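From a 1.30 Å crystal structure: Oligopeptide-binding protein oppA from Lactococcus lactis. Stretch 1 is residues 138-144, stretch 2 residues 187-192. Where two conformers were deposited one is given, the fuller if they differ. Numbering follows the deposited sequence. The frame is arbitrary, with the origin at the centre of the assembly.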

# COMPACT_ATOMS: atom_id res chain seq x y z
N ASP A 138 -3.10 3.01 -14.61
CA ASP A 138 -3.50 4.02 -15.60
C ASP A 138 -3.00 5.44 -15.27
O ASP A 138 -3.00 6.30 -16.13
CB ASP A 138 -5.01 4.01 -15.81
CG ASP A 138 -5.46 2.82 -16.62
OD1 ASP A 138 -5.02 2.75 -17.78
OD2 ASP A 138 -6.23 1.98 -16.11
N SER A 139 -2.54 5.67 -14.04
CA SER A 139 -1.97 7.02 -13.74
C SER A 139 -0.75 7.30 -14.64
O SER A 139 -0.54 8.40 -15.07
CB SER A 139 -1.50 7.09 -12.29
OG SER A 139 -2.57 6.82 -11.36
N LEU A 140 0.05 6.27 -14.90
CA LEU A 140 1.30 6.43 -15.70
C LEU A 140 1.05 6.64 -17.20
O LEU A 140 1.87 7.13 -17.87
CB LEU A 140 2.23 5.24 -15.44
CG LEU A 140 2.81 5.25 -13.99
CD1 LEU A 140 3.65 3.98 -13.81
CD2 LEU A 140 3.70 6.49 -13.70
N ALA A 141 -0.15 6.27 -17.67
CA ALA A 141 -0.57 6.52 -19.08
C ALA A 141 -0.69 8.01 -19.46
O ALA A 141 -0.70 8.38 -20.56
CB ALA A 141 -1.87 5.77 -19.37
N ASN A 142 -0.77 8.83 -18.42
CA ASN A 142 -0.86 10.30 -18.56
C ASN A 142 0.47 11.01 -18.81
O ASN A 142 0.46 12.16 -19.09
CB ASN A 142 -1.65 10.89 -17.35
CG ASN A 142 -1.75 12.44 -17.36
OD1 ASN A 142 -2.37 13.01 -18.20
ND2 ASN A 142 -1.12 13.06 -16.40
N ILE A 143 1.57 10.28 -18.78
CA ILE A 143 2.88 10.81 -19.22
C ILE A 143 3.03 10.50 -20.71
O ILE A 143 2.94 9.38 -21.12
CB ILE A 143 4.04 10.23 -18.39
CG1 ILE A 143 3.95 10.80 -16.96
CG2 ILE A 143 5.43 10.64 -19.04
CD1 ILE A 143 4.95 10.07 -15.98
N VAL A 144 3.23 11.54 -21.49
CA VAL A 144 3.38 11.39 -22.95
C VAL A 144 4.44 10.34 -23.27
O VAL A 144 5.52 10.38 -22.76
CB VAL A 144 3.74 12.79 -23.59
CG1 VAL A 144 4.02 12.63 -25.08
CG2 VAL A 144 2.52 13.74 -23.47
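Stretch 2 (187-192) NGYFLE

Two segments distant in sequence can be fitted together without a single direct hydrogen bond between them, provided that packing and bound water do the work. Residues 187-192 of this oligopeptide-binding protein, lying against residues 138-144, illustrate the principle. Stretch 2 forms neither regular helix nor strand. Its opening turn is held by Asn-187, whose OD1 accepts a hydrogen bond from Tyr-189 N at 2.9 Å and a weak one from Phe-190 N at 3.4 Å; between them Gly-188 adopts a positive phi of 82°, a conformation that favours glycine. From Phe-190 onward the backbone is extended, until Glu-192 departs from that conformation.

Tyr-189 covers the most surface and Ser-139 is its principal partner, their CA atoms only 5.1 Å apart. The tyrosine CA-to-CB bond points sideways, but with chi1 in the m well the ring comes nearer to stretch 1, and CB of Ser-139 sits over one face, 4.1 Å from the ring centroid, in a CH-pi contact. The serine carbonyl also approaches the ring, O lying 3.5 Å from Tyr-189 CD1, while Ser-139 CB rests 3.4 Å from Gly-188 O. Leu-140 starts away from stretch 2, yet its end returns to place CD2 4.3 Å from Leu-191 CG, an apolar contact. Farther along, Ile-143 CD1 reaches within 3.6 Å of Tyr-189 O.

Water supplies the polar links. One molecule donates to Ser-139 O at 2.9 Å and to Tyr-189 O at 2.7 Å while accepting from Asn-142 ND2 at 3.1 Å, thereby joining two carbonyl oxygens that could not bond to each other. A second donates to Ser-139 OG and Asn-187 O, each 2.8 Å from the water oxygen. The contact thus combines a covered aromatic face with two water bridges, burying 310 Å² in all.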

# COMPACT_ATOMS: atom_id res chain seq x y z
N ASN A 187 0.60 11.36 -5.17
CA ASN A 187 -0.41 11.53 -6.26
C ASN A 187 -0.43 10.42 -7.37
O ASN A 187 -1.40 10.19 -7.97
CB ASN A 187 -0.26 12.96 -6.87
CG ASN A 187 1.03 13.15 -7.69
OD1 ASN A 187 1.18 12.64 -8.76
ND2 ASN A 187 1.96 13.87 -7.11
N GLY A 188 0.73 9.77 -7.59
CA GLY A 188 0.87 8.63 -8.51
C GLY A 188 1.04 9.01 -9.98
O GLY A 188 1.38 8.20 -10.76
N TYR A 189 0.82 10.26 -10.34
CA TYR A 189 0.95 10.76 -11.75
C TYR A 189 2.39 11.09 -12.15
O TYR A 189 2.71 11.06 -13.29
CB TYR A 189 -0.02 11.94 -11.99
CG TYR A 189 -1.48 11.47 -12.01
CD1 TYR A 189 -1.99 10.85 -13.11
CD2 TYR A 189 -2.30 11.60 -10.88
CE1 TYR A 189 -3.31 10.39 -13.16
CE2 TYR A 189 -3.63 11.13 -10.89
CZ TYR A 189 -4.12 10.52 -12.05
OH TYR A 189 -5.41 10.03 -12.13
N PHE A 190 3.24 11.38 -11.18
CA PHE A 190 4.70 11.39 -11.37
C PHE A 190 5.29 10.73 -10.14
O PHE A 190 4.76 10.77 -9.08
CB PHE A 190 5.29 12.78 -11.68
CG PHE A 190 5.11 13.81 -10.58
CD1 PHE A 190 6.06 13.96 -9.57
CD2 PHE A 190 3.98 14.66 -10.59
CE1 PHE A 190 5.88 14.94 -8.57
CE2 PHE A 190 3.82 15.61 -9.60
CZ PHE A 190 4.74 15.78 -8.62
N LEU A 191 6.40 10.07 -10.37
CA LEU A 191 7.06 9.26 -9.33
C LEU A 191 8.04 10.12 -8.52
O LEU A 191 8.40 11.20 -8.92
CB LEU A 191 7.77 8.01 -9.97
CG LEU A 191 6.82 7.08 -10.79
CD1 LEU A 191 7.59 5.95 -11.51
CD2 LEU A 191 5.67 6.51 -9.85
N GLU A 192 8.49 9.56 -7.41
CA GLU A 192 9.19 10.37 -6.40
C GLU A 192 10.45 9.75 -5.89
O GLU A 192 10.94 10.16 -4.88
CB GLU A 192 8.23 10.68 -5.20
CG GLU A 192 6.87 11.31 -5.63
CD GLU A 192 5.98 11.66 -4.45
OE1 GLU A 192 6.46 12.03 -3.39
OE2 GLU A 192 4.80 11.57 -4.65
O HOH W 1 0.81 10.95 -15.26
O HOH W 2 -3.18 8.35 -9.09